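Local coordinates for protein phenolic acid decarboxylase (Sedimentibacter hydroxybenzoicus, PDB 7AE5) that catalyses the reversible, non-oxidative decarboxylation of 4-hydroxybenzoate and 3,4-dihydroxybenzoate with prenylated FMN and manganese as cofactors, at residues Y167-Q170 and R176-I179; E127-Y132 and F141-A146; V189-A194 and G263-R268. All blocks are in the same frame, centred on the assembly; numbering follows the deposited sequence.

In the fold
All three interactions lie in the Rift-related, FMN-binding region of this UbiD-family enzyme and reach one antiparallel sheet. They follow one another along the chain in the order 2, 1, 3. Interactions 1 and 2 have centres 10 Å apart and lie on neighbouring strands, 169-173 and 142-143, joined by a backbone hydrogen bond between Ile143 and Ile169. Interaction 3 is centred 15 Å from interaction 1, where Arg176 packs on Ile266, and 24 Å from interaction 2. Together they illustrate how a sheet that probably holds the flavin is assembled: a hairpin within it, a loop laid over one part and a helix over another, with predicted cofactor-binding residues in interaction 1 and close to all three.

Interaction 1: residues Y167-Q170 and R176-I179; sequences YRIQ and RVGI
The peptide carbonyl of Gln170 is the flat group that matters here, and Gly178 meets it squarely: Gly178 N lies in the carbonyl plane, 2.6 Å from Gln170 O, with a nearly straight N-H...O angle of 165°. The two segments belong to the beta hairpin of strands 169-173 and 176-179. The return bond, from Gln170 N to Gly178 O, is weak. A CA-H...O contact from Ile169 CA to the same Gly178 O, 3.6 Å long, adds a further tie.

Away from these backbone links, the contact is carried by branched aliphatic side chains. Ile169 sends its two branches to different partners: CG2, turned opposite the backbone N, comes within 3.5 Å of Val177 CB, while CG1 (chi1 -61°) carries CD1 to within 3.7 Å of Ile179 CG1. Ile169 and Ile179 run side by side, pointing the same way, whereas Val177 is met at a slant.

The polar ends serve other parts of the fold. Arg168, predicted to bind prenylated FMN, makes a salt bridge to Glu273 and a weak, long ion pair to the predicted proton donor Glu278; Gln170 OE1 accepts a hydrogen bond from Gly274 N. Tyr167, in the same predicted site, leads its ring away from the hairpin and touches the facing strand through its stem, with CB 4.3 Å from Ile179 CG1.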
# COMPACT_ATOMS: atom_id res chain seq x y z
N TYR C 167 9.20 -40.90 -10.93
CA TYR C 167 8.03 -40.53 -11.71
C TYR C 167 6.90 -41.48 -11.35
O TYR C 167 7.13 -42.68 -11.18
CB TYR C 167 8.33 -40.58 -13.21
CG TYR C 167 9.58 -39.83 -13.60
CD1 TYR C 167 9.63 -38.44 -13.52
CD2 TYR C 167 10.72 -40.50 -14.01
CE1 TYR C 167 10.78 -37.75 -13.86
CE2 TYR C 167 11.87 -39.82 -14.36
CZ TYR C 167 11.90 -38.44 -14.28
OH TYR C 167 13.04 -37.75 -14.62
N ARG C 168 5.69 -40.94 -11.24
CA ARG C 168 4.55 -41.77 -10.89
C ARG C 168 4.23 -42.73 -12.02
O ARG C 168 4.27 -42.37 -13.20
CB ARG C 168 3.34 -40.90 -10.55
CG ARG C 168 2.67 -40.22 -11.73
CD ARG C 168 1.80 -39.08 -11.26
NE ARG C 168 0.84 -38.66 -12.27
CZ ARG C 168 0.39 -37.42 -12.41
NH1 ARG C 168 0.82 -36.44 -11.63
NH2 ARG C 168 -0.50 -37.15 -13.36
N ILE C 169 3.94 -43.98 -11.66
CA ILE C 169 3.76 -45.07 -12.61
C ILE C 169 2.37 -45.63 -12.40
O ILE C 169 2.11 -46.32 -11.40
CB ILE C 169 4.83 -46.16 -12.42
CG1 ILE C 169 6.23 -45.58 -12.64
CG2 ILE C 169 4.58 -47.32 -13.36
CD1 ILE C 169 6.49 -45.12 -14.06
N GLN C 170 1.46 -45.35 -13.33
CA GLN C 170 0.11 -45.89 -13.28
C GLN C 170 0.08 -47.23 -13.99
O GLN C 170 0.44 -47.33 -15.17
CB GLN C 170 -0.91 -44.94 -13.92
CG GLN C 170 -2.33 -45.49 -13.86
CD GLN C 170 -3.35 -44.60 -14.54
OE1 GLN C 170 -3.05 -43.46 -14.89
NE2 GLN C 170 -4.55 -45.12 -14.72
N ARG C 176 1.76 -53.33 -18.77
CA ARG C 176 1.79 -51.99 -19.34
C ARG C 176 1.57 -50.97 -18.23
O ARG C 176 0.76 -51.21 -17.32
CB ARG C 176 0.72 -51.81 -20.41
CG ARG C 176 0.96 -52.58 -21.70
CD ARG C 176 0.47 -51.80 -22.92
NE ARG C 176 -0.60 -50.86 -22.60
CZ ARG C 176 -1.84 -51.19 -22.28
NH1 ARG C 176 -2.23 -52.46 -22.25
NH2 ARG C 176 -2.72 -50.23 -21.97
N VAL C 177 2.27 -49.84 -18.31
CA VAL C 177 2.15 -48.78 -17.33
C VAL C 177 2.16 -47.43 -18.04
O VAL C 177 2.67 -47.30 -19.16
CB VAL C 177 3.28 -48.81 -16.28
CG1 VAL C 177 3.16 -50.05 -15.39
CG2 VAL C 177 4.64 -48.75 -16.95
N GLY C 178 1.57 -46.43 -17.38
CA GLY C 178 1.67 -45.07 -17.85
C GLY C 178 2.81 -44.31 -17.19
O GLY C 178 3.31 -44.70 -16.14
N ILE C 179 3.22 -43.22 -17.83
CA ILE C 179 4.33 -42.41 -17.33
C ILE C 179 4.23 -41.02 -17.93
O ILE C 179 3.64 -40.82 -18.99
CB ILE C 179 5.69 -43.09 -17.65
CG1 ILE C 179 6.78 -42.60 -16.69
CG2 ILE C 179 6.09 -42.84 -19.10
CD1 ILE C 179 8.13 -43.24 -16.92

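Interaction 2: residues E127-Y132 and F141-A146; sequences EILPLY and FYISKA
Leu131 O is gripped twice, by Tyr59 OH and by Arg36 NH2 of the neighbouring ShdD chain, and the ring of Phe141 comes obliquely against the same carbonyl. Arg36 of ShdD also makes a cation-pi contact with Phe141, tying the two segments to the partner protein through one guanidinium group.

Phe141 reaches the loop through its stem as well as its ring. Its CB is 3.4 Å from Tyr132 O, and its CD1 is 3.5 Å from Tyr132 C; with CG turned opposite its own carbonyl carbon (chi1 -50°), the ring comes in at a slant against Tyr132 C and Leu131 O. Phe141 CA adds a bent CA-H...O contact of 3.4 Å to Tyr132 O. An alanine here would remove the ring and is likely to leave Arg36 of ShdD without its aromatic partner and open a gap beside Tyr132 C and Leu131 O.

Farther along the strand, Ile143 packs with two leucines. Its CG1 lies 3.7 Å from Leu131 CD2, and its CD1 lies 3.8 Å from Leu129 CD1, where the side chains cross at about a right angle. Phe305 of strand 304-306 backs both leucines. The loop bends at Pro130, the centre of an inverse gamma turn, and the CB atoms of its sequence neighbours Leu129 and Leu131 both point toward 141-146. The whole is an apolar loop packed against strand 142-143 of the Rift-related domain's antiparallel sheet, which probably holds the flavin, at the interface with ShdD.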
# COMPACT_ATOMS: atom_id res chain seq x y z
N GLU C 127 1.48 -60.53 -9.95
CA GLU C 127 2.13 -61.66 -9.31
C GLU C 127 3.46 -61.28 -8.67
O GLU C 127 4.06 -62.12 -7.99
CB GLU C 127 2.34 -62.79 -10.32
CG GLU C 127 1.19 -63.78 -10.39
CD GLU C 127 1.14 -64.55 -11.69
OE1 GLU C 127 2.03 -64.35 -12.54
OE2 GLU C 127 0.20 -65.36 -11.86
N ILE C 128 3.91 -60.05 -8.85
CA ILE C 128 5.13 -59.54 -8.22
C ILE C 128 4.81 -58.47 -7.18
O ILE C 128 5.32 -58.52 -6.06
CB ILE C 128 6.11 -59.00 -9.29
CG1 ILE C 128 6.57 -60.12 -10.22
CG2 ILE C 128 7.31 -58.33 -8.62
CD1 ILE C 128 7.15 -61.31 -9.51
N LEU C 129 3.96 -57.51 -7.54
CA LEU C 129 3.69 -56.35 -6.70
C LEU C 129 2.29 -56.41 -6.13
O LEU C 129 1.32 -56.54 -6.90
CB LEU C 129 3.88 -55.06 -7.50
CG LEU C 129 5.23 -54.84 -8.17
CD1 LEU C 129 5.19 -53.64 -9.09
CD2 LEU C 129 6.32 -54.68 -7.12
N PRO C 130 2.12 -56.31 -4.81
CA PRO C 130 0.77 -56.12 -4.26
C PRO C 130 0.25 -54.72 -4.55
O PRO C 130 0.39 -53.81 -3.73
CB PRO C 130 0.97 -56.36 -2.75
CG PRO C 130 2.29 -57.06 -2.63
CD PRO C 130 3.12 -56.56 -3.77
N LEU C 131 -0.34 -54.55 -5.73
CA LEU C 131 -0.76 -53.23 -6.19
C LEU C 131 -2.11 -52.85 -5.59
O LEU C 131 -3.00 -53.69 -5.44
CB LEU C 131 -0.82 -53.20 -7.71
CG LEU C 131 0.54 -53.24 -8.40
CD1 LEU C 131 0.43 -53.79 -9.81
CD2 LEU C 131 1.17 -51.85 -8.41
N TYR C 132 -2.25 -51.56 -5.27
CA TYR C 132 -3.42 -51.06 -4.57
C TYR C 132 -3.66 -49.61 -4.98
O TYR C 132 -2.82 -48.99 -5.64
CB TYR C 132 -3.24 -51.16 -3.05
CG TYR C 132 -2.05 -50.37 -2.54
CD1 TYR C 132 -0.76 -50.88 -2.62
CD2 TYR C 132 -2.22 -49.12 -1.97
CE1 TYR C 132 0.32 -50.16 -2.16
CE2 TYR C 132 -1.15 -48.39 -1.51
CZ TYR C 132 0.12 -48.92 -1.60
OH TYR C 132 1.19 -48.19 -1.14
N PHE C 141 -4.26 -48.15 -10.01
CA PHE C 141 -3.28 -48.53 -9.00
C PHE C 141 -1.91 -48.01 -9.44
O PHE C 141 -1.52 -48.19 -10.60
CB PHE C 141 -3.24 -50.04 -8.81
CG PHE C 141 -4.60 -50.66 -8.59
CD1 PHE C 141 -5.59 -49.97 -7.91
CD2 PHE C 141 -4.87 -51.93 -9.06
CE1 PHE C 141 -6.84 -50.54 -7.72
CE2 PHE C 141 -6.12 -52.51 -8.87
CZ PHE C 141 -7.10 -51.81 -8.20
N TYR C 142 -1.20 -47.36 -8.52
CA TYR C 142 -0.01 -46.60 -8.87
C TYR C 142 1.23 -47.16 -8.18
O TYR C 142 1.19 -47.54 -7.00
CB TYR C 142 -0.17 -45.13 -8.48
CG TYR C 142 -0.67 -44.25 -9.60
CD1 TYR C 142 -2.01 -44.20 -9.93
CD2 TYR C 142 0.21 -43.45 -10.32
CE1 TYR C 142 -2.47 -43.38 -10.94
CE2 TYR C 142 -0.24 -42.63 -11.33
CZ TYR C 142 -1.58 -42.60 -11.64
OH TYR C 142 -2.02 -41.79 -12.65
N ILE C 143 2.33 -47.21 -8.93
CA ILE C 143 3.66 -47.38 -8.36
C ILE C 143 4.23 -45.99 -8.15
O ILE C 143 4.55 -45.28 -9.11
CB ILE C 143 4.56 -48.22 -9.29
CG1 ILE C 143 3.92 -49.58 -9.57
CG2 ILE C 143 5.94 -48.39 -8.69
CD1 ILE C 143 4.55 -50.31 -10.73
N SER C 144 4.35 -45.58 -6.89
CA SER C 144 4.58 -44.18 -6.55
C SER C 144 5.97 -43.89 -6.02
O SER C 144 6.26 -42.73 -5.68
CB SER C 144 3.54 -43.72 -5.52
OG SER C 144 3.87 -44.19 -4.22
N LYS C 145 6.86 -44.88 -5.95
CA LYS C 145 8.18 -44.65 -5.38
C LYS C 145 9.27 -45.33 -6.20
O LYS C 145 10.29 -45.76 -5.65
CB LYS C 145 8.25 -45.12 -3.93
CG LYS C 145 9.26 -44.38 -3.07
CD LYS C 145 9.42 -45.05 -1.73
CE LYS C 145 10.37 -44.27 -0.84
NZ LYS C 145 10.41 -44.86 0.53
N ALA C 146 9.08 -45.42 -7.51
CA ALA C 146 10.06 -46.07 -8.37
C ALA C 146 11.19 -45.11 -8.74
O ALA C 146 11.00 -43.89 -8.80
CB ALA C 146 9.40 -46.60 -9.63

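Interaction 3: residues V189-A194 and G263-R268; sequences VQLEKA and GHIIPR
Leu191 and Ile265 cross at about a right angle, and this perpendicular meeting joins helix 188-196 to strand 259-265, a helix packed on the antiparallel sheet of the Rift-related, FMN-binding region. Both branches of Leu191 take part. Its CD1 stands 4.1 Å from Ile265 CD1, and its CD2 is 4.2 Å from Ile265 CG2, so the forked end of the leucine spans the isoleucine from its tip to its short branch. Ile265 is turned to receive it: CG2 lies opposite the backbone N, and CG1 (chi1 -48°) lies opposite the carbonyl carbon, which spreads the two branches toward the helix. These are ordinary apolar distances, and the area buried between the segments, 141 Å², is modest.

Other residues complete the layer. Leu201 of the neighbouring strand also packs on Leu191, while Cys290 and Val292 of strand 287-299 touch Ile265. The Ile265 side chain lies about 5 Å from that of Met184, a residue predicted to bind prenylated FMN, so this apolar packing comes close to the probable cofactor site.

Farther along the chain, Arg268 hydrogen-bonds through NH1 to Glu195 O and to Pro64 O of the ShdD chain, linking this segment to the helix and to the partner protein. One turn after Leu191 in the helix, Ala194 meets Pro267 more loosely, with Ala194 O 4.2 Å from Pro267 CB.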
# COMPACT_ATOMS: atom_id res chain seq x y z
N VAL C 189 14.05 -34.87 -26.53
CA VAL C 189 14.47 -35.05 -27.92
C VAL C 189 14.68 -36.53 -28.24
O VAL C 189 14.46 -36.96 -29.37
CB VAL C 189 15.73 -34.23 -28.22
CG1 VAL C 189 15.37 -32.75 -28.33
CG2 VAL C 189 16.78 -34.45 -27.15
N GLN C 190 15.11 -37.32 -27.25
CA GLN C 190 15.21 -38.76 -27.45
C GLN C 190 13.85 -39.36 -27.80
O GLN C 190 13.76 -40.30 -28.59
CB GLN C 190 15.79 -39.43 -26.21
N LEU C 191 12.78 -38.81 -27.22
CA LEU C 191 11.44 -39.31 -27.49
C LEU C 191 10.88 -38.78 -28.80
O LEU C 191 10.19 -39.51 -29.52
CB LEU C 191 10.50 -38.95 -26.34
CG LEU C 191 9.85 -40.14 -25.64
CD1 LEU C 191 8.81 -39.66 -24.68
CD2 LEU C 191 9.24 -41.10 -26.66
N GLU C 192 11.14 -37.50 -29.12
CA GLU C 192 10.69 -36.97 -30.40
C GLU C 192 11.31 -37.75 -31.55
O GLU C 192 10.61 -38.12 -32.50
CB GLU C 192 11.03 -35.48 -30.51
CG GLU C 192 10.43 -34.78 -31.74
CD GLU C 192 11.13 -35.08 -33.07
OE1 GLU C 192 10.53 -34.78 -34.13
OE2 GLU C 192 12.29 -35.53 -33.06
N LYS C 193 12.61 -38.02 -31.47
CA LYS C 193 13.25 -38.81 -32.51
C LYS C 193 12.66 -40.21 -32.57
O LYS C 193 12.34 -40.72 -33.64
CB LYS C 193 14.76 -38.87 -32.28
N ALA C 194 12.50 -40.84 -31.40
CA ALA C 194 11.98 -42.20 -31.34
C ALA C 194 10.58 -42.28 -31.95
O ALA C 194 10.30 -43.17 -32.76
CB ALA C 194 11.97 -42.70 -29.90
N GLY C 263 11.74 -52.23 -19.82
CA GLY C 263 10.76 -52.05 -20.86
C GLY C 263 11.10 -50.88 -21.75
O GLY C 263 12.25 -50.44 -21.82
N HIS C 264 10.08 -50.37 -22.43
CA HIS C 264 10.28 -49.29 -23.39
C HIS C 264 9.01 -48.45 -23.50
O HIS C 264 7.90 -48.96 -23.38
CB HIS C 264 10.66 -49.82 -24.77
CG HIS C 264 9.60 -50.65 -25.42
ND1 HIS C 264 9.59 -52.03 -25.37
CD2 HIS C 264 8.49 -50.30 -26.13
CE1 HIS C 264 8.54 -52.49 -26.03
NE2 HIS C 264 7.86 -51.46 -26.49
N ILE C 265 9.20 -47.15 -23.75
CA ILE C 265 8.09 -46.29 -24.11
C ILE C 265 7.59 -46.69 -25.49
O ILE C 265 8.37 -46.83 -26.44
CB ILE C 265 8.51 -44.82 -24.09
CG1 ILE C 265 9.26 -44.50 -22.79
CG2 ILE C 265 7.30 -43.91 -24.25
CD1 ILE C 265 9.34 -43.02 -22.47
N ILE C 266 6.28 -46.90 -25.61
CA ILE C 266 5.67 -47.30 -26.87
C ILE C 266 5.48 -46.05 -27.73
O ILE C 266 4.75 -45.13 -27.32
CB ILE C 266 4.34 -48.04 -26.63
CG1 ILE C 266 4.48 -48.98 -25.43
CG2 ILE C 266 3.94 -48.82 -27.88
CD1 ILE C 266 3.19 -49.66 -25.03
N PRO C 267 6.10 -45.97 -28.90
CA PRO C 267 6.05 -44.73 -29.68
C PRO C 267 4.65 -44.42 -30.19
O PRO C 267 3.88 -45.32 -30.55
CB PRO C 267 7.02 -45.00 -30.84
CG PRO C 267 7.10 -46.49 -30.94
CD PRO C 267 6.96 -46.99 -29.53
N ARG C 268 4.33 -43.12 -30.21
CA ARG C 268 3.09 -42.60 -30.80
C ARG C 268 1.84 -43.16 -30.11
O ARG C 268 0.81 -43.38 -30.75
CB ARG C 268 3.02 -42.88 -32.30
CG ARG C 268 4.33 -42.64 -33.03
CD ARG C 268 4.15 -42.75 -34.54
NE ARG C 268 3.31 -41.69 -35.07
CZ ARG C 268 3.68 -40.41 -35.17
NH1 ARG C 268 4.88 -40.01 -34.79
NH2 ARG C 268 2.82 -39.53 -35.67